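PDB 2V5I: salmonella typhimurium DB7155 bacteriophage DET7 tailspike from Bacteriophage, which probably binds and hydrolyses the O-antigen on the Salmonella surface, acting as the receptor-binding tailspike of a myovirus. Local coordinates for residues 276-281 against 321-326; 344-349 against 364-369. All blocks are in the same frame, centred on the assembly; numbering follows the deposited sequence.

Interaction 1 (276-281 against 321-326); sequences QFRDSV and NHLVDN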
ATOM      1  N   GLN A 276       5.488  16.251   2.488  1.00  6.74           N
ATOM      2  CA  GLN A 276       5.008  14.934   2.035  1.00  7.50           C
ATOM      3  C   GLN A 276       5.735  14.390   0.844  1.00  6.85           C
ATOM      4  O   GLN A 276       6.058  15.139  -0.092  1.00  7.50           O
ATOM      5  CB  GLN A 276       3.533  15.090   1.632  1.00  8.03           C
ATOM      6  CG  GLN A 276       2.616  15.493   2.769  1.00  7.89           C
ATOM      7  CD  GLN A 276       1.210  15.584   2.271  1.00 10.31           C
ATOM      8  OE1 GLN A 276       0.670  14.545   1.859  1.00 12.81           O
ATOM      9  NE2 GLN A 276       0.619  16.787   2.245  1.00  9.57           N
ATOM     10  N   PHE A 277       5.956  13.071   0.832  1.00  8.83           N
ATOM     11  CA  PHE A 277       6.450  12.353  -0.336  1.00  9.03           C
ATOM     12  C   PHE A 277       5.606  11.091  -0.396  1.00  8.86           C
ATOM     13  O   PHE A 277       5.850  10.144   0.381  1.00  9.44           O
ATOM     14  CB  PHE A 277       7.948  12.065  -0.243  1.00  9.57           C
ATOM     15  CG  PHE A 277       8.754  13.306  -0.261  1.00  7.00           C
ATOM     16  CD1 PHE A 277       9.105  13.876  -1.465  1.00  8.81           C
ATOM     17  CD2 PHE A 277       9.139  13.938   0.933  1.00 10.54           C
ATOM     18  CE1 PHE A 277       9.811  15.102  -1.468  1.00 13.00           C
ATOM     19  CE2 PHE A 277       9.796  15.148   0.896  1.00  9.66           C
ATOM     20  CZ  PHE A 277      10.112  15.719  -0.303  1.00 13.05           C
ATOM     21  N   ARG A 278       4.495  11.160  -1.170  1.00  8.04           N
ATOM     22  CA  ARG A 278       3.478  10.100  -1.130  1.00  8.89           C
ATOM     23  C   ARG A 278       2.953   9.746  -2.517  1.00 10.05           C
ATOM     24  O   ARG A 278       2.873  10.584  -3.404  1.00  8.34           O
ATOM     25  CB  ARG A 278       2.263  10.491  -0.259  1.00 11.78           C
ATOM     26  CG  ARG A 278       2.576  10.768   1.195  1.00 12.45           C
ATOM     27  CD  ARG A 278       1.299  10.772   2.044  1.00 14.85           C
ATOM     28  NE  ARG A 278       0.412  11.843   1.619  1.00 13.50           N
ATOM     29  CZ  ARG A 278      -0.760  11.719   0.978  1.00 13.92           C
ATOM     30  NH1 ARG A 278      -1.264  10.521   0.664  1.00 16.32           N
ATOM     31  NH2 ARG A 278      -1.441  12.804   0.602  1.00 15.06           N
ATOM     32  N   ASP A 279       2.666   8.461  -2.708  1.00  8.93           N
ATOM     33  CA  ASP A 279       2.025   7.978  -3.925  1.00  8.08           C
ATOM     34  C   ASP A 279       2.829   8.349  -5.184  1.00 10.43           C
ATOM     35  O   ASP A 279       2.262   8.604  -6.242  1.00 12.96           O
ATOM     36  CB  ASP A 279       0.587   8.524  -4.041  1.00 10.27           C
ATOM     37  CG  ASP A 279      -0.332   8.209  -2.865  1.00 23.03           C
ATOM     38  OD1 ASP A 279      -0.067   7.341  -2.004  1.00 32.01           O
ATOM     39  OD2 ASP A 279      -1.427   8.862  -2.854  1.00 27.27           O
ATOM     40  N   SER A 280       4.159   8.323  -5.063  1.00  7.69           N
ATOM     41  CA  SER A 280       5.041   8.815  -6.136  1.00  8.61           C
ATOM     42  C   SER A 280       6.072   7.761  -6.549  1.00  9.57           C
ATOM     43  O   SER A 280       6.286   6.777  -5.868  1.00  9.76           O
ATOM     44  CB  SER A 280       5.714  10.107  -5.730  1.00 10.34           C
ATOM     45  OG  SER A 280       4.766  11.127  -5.507  1.00  9.02           O
ATOM     46  N   VAL A 281       6.627   7.935  -7.757  1.00  6.42           N
ATOM     47  CA  VAL A 281       7.413   6.887  -8.417  1.00  9.30           C
ATOM     48  C   VAL A 281       8.634   7.505  -9.041  1.00  8.12           C
ATOM     49  O   VAL A 281       8.526   8.526  -9.729  1.00  7.44           O
ATOM     50  CB  VAL A 281       6.585   6.237  -9.542  1.00  9.17           C
ATOM     51  CG1 VAL A 281       7.412   5.163 -10.200  1.00 11.10           C
ATOM     52  CG2 VAL A 281       5.273   5.625  -8.969  1.00 11.50           C
ATOM     53  N   ASN A 321      11.313  15.112   9.807  1.00  9.28           N
ATOM     54  CA  ASN A 321       9.923  14.683   9.911  1.00 10.41           C
ATOM     55  C   ASN A 321       9.101  14.723   8.628  1.00 10.77           C
ATOM     56  O   ASN A 321       7.904  15.149   8.641  1.00 13.11           O
ATOM     57  CB  ASN A 321       9.198  15.507  10.990  1.00 11.16           C
ATOM     58  CG  ASN A 321       7.956  14.756  11.548  1.00 18.67           C
ATOM     59  OD1 ASN A 321       7.861  13.506  11.474  1.00 20.49           O
ATOM     60  ND2 ASN A 321       6.985  15.514  11.998  1.00 17.23           N
ATOM     61  N   HIS A 322       9.691  14.254   7.535  1.00  9.24           N
ATOM     62  CA  HIS A 322       8.874  14.144   6.329  1.00  9.32           C
ATOM     63  C   HIS A 322       7.867  12.996   6.438  1.00  9.35           C
ATOM     64  O   HIS A 322       8.118  12.000   7.100  1.00 10.87           O
ATOM     65  CB  HIS A 322       9.765  13.986   5.101  1.00  9.37           C
ATOM     66  CG  HIS A 322      10.720  15.127   4.930  1.00  6.55           C
ATOM     67  ND1 HIS A 322      10.299  16.432   4.833  1.00  6.89           N
ATOM     68  CD2 HIS A 322      12.093  15.170   4.850  1.00  8.46           C
ATOM     69  CE1 HIS A 322      11.352  17.238   4.746  1.00  9.68           C
ATOM     70  NE2 HIS A 322      12.448  16.496   4.728  1.00  9.89           N
ATOM     71  N   LEU A 323       6.717  13.159   5.778  1.00  8.86           N
ATOM     72  CA  LEU A 323       5.694  12.145   5.733  1.00 10.46           C
ATOM     73  C   LEU A 323       5.904  11.344   4.438  1.00 10.42           C
ATOM     74  O   LEU A 323       5.544  11.789   3.339  1.00 10.89           O
ATOM     75  CB  LEU A 323       4.296  12.768   5.776  1.00  9.67           C
ATOM     76  CG  LEU A 323       3.107  11.822   5.643  1.00 15.95           C
ATOM     77  CD1 LEU A 323       3.143  10.721   6.663  1.00 25.85           C
ATOM     78  CD2 LEU A 323       1.815  12.652   5.790  1.00 14.74           C
ATOM     79  N   VAL A 324       6.514  10.172   4.586  1.00 10.73           N
ATOM     80  CA  VAL A 324       6.938   9.314   3.472  1.00 11.10           C
ATOM     81  C   VAL A 324       6.138   8.037   3.503  1.00 10.99           C
ATOM     82  O   VAL A 324       6.231   7.279   4.473  1.00 10.22           O
ATOM     83  CB  VAL A 324       8.460   8.961   3.568  1.00 11.53           C
ATOM     84  CG1 VAL A 324       8.894   8.059   2.411  1.00 13.98           C
ATOM     85  CG2 VAL A 324       9.278  10.225   3.561  1.00 15.20           C
ATOM     86  N   ASP A 325       5.266   7.858   2.496  1.00 11.19           N
ATOM     87  CA  ASP A 325       4.350   6.698   2.430  1.00 11.44           C
ATOM     88  C   ASP A 325       3.950   6.410   0.997  1.00 10.96           C
ATOM     89  O   ASP A 325       3.647   7.300   0.223  1.00 11.42           O
ATOM     90  CB  ASP A 325       3.053   7.009   3.239  1.00 12.07           C
ATOM     91  CG  ASP A 325       2.046   5.869   3.222  1.00 22.70           C
ATOM     92  OD1 ASP A 325       2.309   4.810   3.828  1.00 25.40           O
ATOM     93  OD2 ASP A 325       0.951   6.033   2.620  1.00 26.41           O
ATOM     94  N   ASN A 326       3.978   5.124   0.653  1.00 10.39           N
ATOM     95  CA  ASN A 326       3.523   4.633  -0.625  1.00  9.63           C
ATOM     96  C   ASN A 326       4.329   5.207  -1.791  1.00  9.79           C
ATOM     97  O   ASN A 326       3.812   5.838  -2.692  1.00 11.01           O
ATOM     98  CB  ASN A 326       2.032   4.902  -0.855  0.60 11.57           C
ATOM     99  CG  ASN A 326       1.534   4.249  -2.112  0.60 14.72           C
ATOM    100  OD1 ASN A 326       2.101   3.256  -2.550  0.60 19.30           O
ATOM    101  ND2 ASN A 326       0.451   4.777  -2.688  0.60 17.58           N
TER
HETATM  102  O   HOH W   1      -0.320   7.753   0.974  1.00 25.62           O
HETATM  103  O   HOH W   2       3.923   4.679  -5.429  1.00 20.72           O
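F277 turns the edge of its ring toward a face of the H322 imidazole, a T-shaped pair with planes 89° apart, F277 CE2 lying 4.1 Å from H322 CG, offset toward the rim. H322 ND1 is hydrogen-bonded to L275 N. On the other face of the sheet, the R278 guanidinium is met edge-on and in plane by the side-chain carbonyl of Q276, whose OE1 accepts from R278 NE at 2.7 Å and R278 NH2 at 3.0 Å. A bend at chi3 (-63°) sets NE for this side-on grip, while R278 CD rests 4.2 Å from L323 CG. At another edge of the guanidinium, a water accepts from R278 NH1 and lies near D279 OD1 and D325 OD2; D325 OD1 is hydrogen-bonded to S347 OG. Parallel pairing joins successive coils of a P22-like right-handed beta-helix: F277 N bonds to L323 O at 2.8 Å, D325 N to F277 O at 3.2 Å. F277 packs inward on T260 and L292, whereas R278 and L323 pack on V281 and L328 of the second subunit. At the corner, N326 has two modelled conformers; in one, ND2 comes within 2.7 Å of D279 OD1 from above the carboxylate plane, a tentative bond.

Interaction 2 (344-349 against 364-369); sequences GYVSNV and YNRVFS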
ATOM      1  N   GLY A 344      10.667  10.165  13.635  1.00 10.84           N
ATOM      2  CA  GLY A 344       9.837   9.993  12.458  1.00 12.15           C
ATOM      3  C   GLY A 344       9.525   8.554  12.043  1.00 11.24           C
ATOM      4  O   GLY A 344       9.955   7.591  12.672  1.00  9.05           O
ATOM      5  N   TYR A 345       8.727   8.489  10.967  1.00 11.27           N
ATOM      6  CA  TYR A 345       8.119   7.250  10.435  1.00 11.00           C
ATOM      7  C   TYR A 345       8.281   7.187   8.932  1.00 11.68           C
ATOM      8  O   TYR A 345       8.185   8.223   8.244  1.00 13.94           O
ATOM      9  CB  TYR A 345       6.635   7.174  10.832  1.00 11.29           C
ATOM     10  CG  TYR A 345       6.460   7.040  12.336  1.00 10.33           C
ATOM     11  CD1 TYR A 345       6.498   8.149  13.157  1.00  8.62           C
ATOM     12  CD2 TYR A 345       6.401   5.813  12.953  1.00 10.70           C
ATOM     13  CE1 TYR A 345       6.407   8.031  14.549  1.00  9.32           C
ATOM     14  CE2 TYR A 345       6.287   5.684  14.330  1.00  8.48           C
ATOM     15  CZ  TYR A 345       6.395   6.835  15.136  1.00  8.12           C
ATOM     16  OH  TYR A 345       6.304   6.738  16.494  1.00 12.83           O
ATOM     17  N   VAL A 346       8.509   5.992   8.402  1.00  9.74           N
ATOM     18  CA  VAL A 346       8.559   5.751   6.955  1.00 10.11           C
ATOM     19  C   VAL A 346       7.736   4.472   6.755  1.00 10.84           C
ATOM     20  O   VAL A 346       7.878   3.530   7.522  1.00 11.30           O
ATOM     21  CB  VAL A 346       9.986   5.477   6.509  1.00 12.98           C
ATOM     22  CG1 VAL A 346      10.027   5.074   5.067  1.00 14.34           C
ATOM     23  CG2 VAL A 346      10.809   6.685   6.737  1.00 17.11           C
ATOM     24  N   SER A 347       6.762   4.483   5.831  1.00 10.18           N
ATOM     25  CA  SER A 347       5.932   3.305   5.618  1.00 10.18           C
ATOM     26  C   SER A 347       5.633   3.034   4.155  1.00  9.92           C
ATOM     27  O   SER A 347       5.595   3.928   3.318  1.00 10.25           O
ATOM     28  CB  SER A 347       4.554   3.438   6.310  1.00 12.44           C
ATOM     29  OG  SER A 347       3.919   4.678   5.962  1.00 16.46           O
ATOM     30  N   ASN A 348       5.476   1.753   3.854  1.00 11.09           N
ATOM     31  CA  ASN A 348       4.948   1.354   2.583  1.00 11.21           C
ATOM     32  C   ASN A 348       5.834   1.840   1.441  1.00 12.38           C
ATOM     33  O   ASN A 348       5.408   2.578   0.536  1.00 13.70           O
ATOM     34  CB  ASN A 348       3.486   1.793   2.433  1.00 11.10           C
ATOM     35  CG  ASN A 348       2.634   1.422   3.659  1.00 17.14           C
ATOM     36  OD1 ASN A 348       2.817   0.361   4.296  1.00 21.43           O
ATOM     37  ND2 ASN A 348       1.750   2.331   4.041  1.00 23.47           N
ATOM     38  N   VAL A 349       7.079   1.385   1.482  1.00  9.90           N
ATOM     39  CA  VAL A 349       8.090   1.749   0.499  1.00 10.83           C
ATOM     40  C   VAL A 349       8.407   0.530  -0.316  1.00 12.03           C
ATOM     41  O   VAL A 349       8.589  -0.526   0.251  1.00 14.35           O
ATOM     42  CB  VAL A 349       9.382   2.203   1.263  1.00 11.35           C
ATOM     43  CG1 VAL A 349      10.598   2.285   0.352  1.00 16.78           C
ATOM     44  CG2 VAL A 349       9.143   3.553   1.933  1.00 15.04           C
ATOM     45  N   TYR A 364      18.402   8.008  12.870  1.00 10.08           N
ATOM     46  CA  TYR A 364      18.407   7.720  14.305  1.00 11.39           C
ATOM     47  C   TYR A 364      17.018   7.795  14.857  1.00  9.44           C
ATOM     48  O   TYR A 364      16.311   8.759  14.604  1.00 11.73           O
ATOM     49  CB  TYR A 364      19.284   8.763  15.035  1.00 11.55           C
ATOM     50  CG  TYR A 364      20.670   8.828  14.474  1.00 14.03           C
ATOM     51  CD1 TYR A 364      20.931   9.555  13.316  1.00 14.38           C
ATOM     52  CD2 TYR A 364      21.706   8.141  15.061  1.00 15.09           C
ATOM     53  CE1 TYR A 364      22.168   9.584  12.759  1.00 18.99           C
ATOM     54  CE2 TYR A 364      22.969   8.162  14.485  1.00 15.83           C
ATOM     55  CZ  TYR A 364      23.195   8.911  13.359  1.00 17.66           C
ATOM     56  OH  TYR A 364      24.452   8.957  12.802  1.00 22.69           O
ATOM     57  N   ASN A 365      16.606   6.801  15.653  1.00 11.89           N
ATOM     58  CA  ASN A 365      15.272   6.797  16.286  1.00 11.26           C
ATOM     59  C   ASN A 365      14.117   6.969  15.305  1.00  9.81           C
ATOM     60  O   ASN A 365      13.127   7.712  15.570  1.00 12.92           O
ATOM     61  CB  ASN A 365      15.171   7.871  17.377  1.00 12.97           C
ATOM     62  CG  ASN A 365      13.915   7.700  18.281  1.00 18.34           C
ATOM     63  OD1 ASN A 365      13.636   6.595  18.765  1.00 21.93           O
ATOM     64  ND2 ASN A 365      13.206   8.798  18.542  1.00 22.59           N
ATOM     65  N   ARG A 366      14.274   6.270  14.166  1.00 10.43           N
ATOM     66  CA  ARG A 366      13.234   6.271  13.127  1.00  8.11           C
ATOM     67  C   ARG A 366      12.653   4.884  12.974  1.00  9.74           C
ATOM     68  O   ARG A 366      13.331   3.899  13.178  1.00 11.34           O
ATOM     69  CB  ARG A 366      13.854   6.696  11.789  1.00  9.33           C
ATOM     70  CG  ARG A 366      12.863   6.910  10.626  1.00  8.27           C
ATOM     71  CD  ARG A 366      13.419   7.842   9.531  1.00  8.25           C
ATOM     72  NE  ARG A 366      13.594   9.235  10.048  1.00  7.94           N
ATOM     73  CZ  ARG A 366      14.115  10.251   9.419  1.00 11.27           C
ATOM     74  NH1 ARG A 366      14.490  10.132   8.184  1.00 10.25           N
ATOM     75  NH2 ARG A 366      14.197  11.410  10.068  1.00 10.99           N
ATOM     76  N   VAL A 367      11.374   4.836  12.611  1.00  8.62           N
ATOM     77  CA  VAL A 367      10.638   3.571  12.391  1.00 10.14           C
ATOM     78  C   VAL A 367      10.358   3.404  10.905  1.00 10.55           C
ATOM     79  O   VAL A 367       9.810   4.279  10.294  1.00 11.22           O
ATOM     80  CB  VAL A 367       9.302   3.524  13.169  1.00 13.41           C
ATOM     81  CG1 VAL A 367       8.622   2.143  12.958  1.00 13.36           C
ATOM     82  CG2 VAL A 367       9.532   3.757  14.649  1.00 15.49           C
ATOM     83  N   PHE A 368      10.626   2.193  10.393  1.00  8.59           N
ATOM     84  CA  PHE A 368      10.384   1.802   9.014  1.00 10.42           C
ATOM     85  C   PHE A 368       9.414   0.620   9.039  1.00  9.73           C
ATOM     86  O   PHE A 368       9.706  -0.362   9.746  1.00 12.16           O
ATOM     87  CB  PHE A 368      11.687   1.332   8.375  1.00 10.15           C
ATOM     88  CG  PHE A 368      12.740   2.391   8.317  1.00 11.08           C
ATOM     89  CD1 PHE A 368      13.617   2.573   9.369  1.00 10.34           C
ATOM     90  CD2 PHE A 368      12.900   3.137   7.154  1.00 11.87           C
ATOM     91  CE1 PHE A 368      14.601   3.578   9.312  1.00 11.29           C
ATOM     92  CE2 PHE A 368      13.849   4.150   7.109  1.00 12.65           C
ATOM     93  CZ  PHE A 368      14.725   4.333   8.151  1.00 12.51           C
ATOM     94  N   SER A 369       8.223   0.716   8.413  1.00  9.04           N
ATOM     95  CA  SER A 369       7.265  -0.379   8.453  1.00 12.09           C
ATOM     96  C   SER A 369       6.826  -0.717   7.027  1.00 10.97           C
ATOM     97  O   SER A 369       6.596   0.186   6.214  1.00 11.13           O
ATOM     98  CB  SER A 369       6.059  -0.044   9.323  1.00 13.60           C
ATOM     99  OG  SER A 369       6.469   0.420  10.619  1.00 16.37           O
TER
HETATM  100  O   HOH W   3      10.516   7.399  15.405  1.00 12.46           O
HETATM  101  O   HOH W   4       6.401   3.213  10.128  1.00 13.37           O
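V346 meets F368 and R366 with different parts of its side chain, and of all residues in this contact it has the most surface buried. Its CB lies 3.8 Å from F368 CD2, the two side chains running side by side and pointing the same way. With CG1 anti to the backbone N (chi1 173°), CG2 falls beside that nitrogen and reaches both F368 CE2 and, at 4.0 Å, R366 CD. M339 touches V346, R366 and F368, so this apolar face looks into the interior of the parallel beta-helix, the P22-like fold in which each coil stacks on the one before. V367 occupies the other face: its CB approaches Y345 CD2 obliquely at 3.7 Å, and its CG2 sits 3.8 Å from Y345 CE2. That face belongs to the trimer interface, since Y345 OH bonds to D375 of the second subunit and V367 packs on I402 of the same neighbour. G344 contributes through its backbone alone. Its O accepts from V367 N at 3.1 Å and also from a water that donates in turn to N365 O, while R366 CG rests 3.6 Å from G344 O. At phi 91° and psi 178°, G344 has a backbone shape that suits glycine, and R366 NE, close by, donates to G343 O. Farther along, V346 O receives S369 N at 3.0 Å, together with a second water that accepts from S369 OG. N348 N closes the pairing on S369 O, at the corner of the chain.

From the N terminus, 276-281 pairs with 321-326 after a 39-residue excursion that includes strand 290-291, and interaction 1 is closed before interaction 2 begins. The chain then passes through strand 335-342 before reaching 344-349, whose return at 364-369 closes a much shorter loop of 14 residues, including most of strand 357-364. Neither loop encloses or crosses the other. A solenoid grows by returning its chain to the same face one coil later, and these two contacts illustrate it in series. They share a border: strands 323-330 and 345-352 are neighbours, and S347 N probably bonds to V324 O. Both contacts also reach the second subunit.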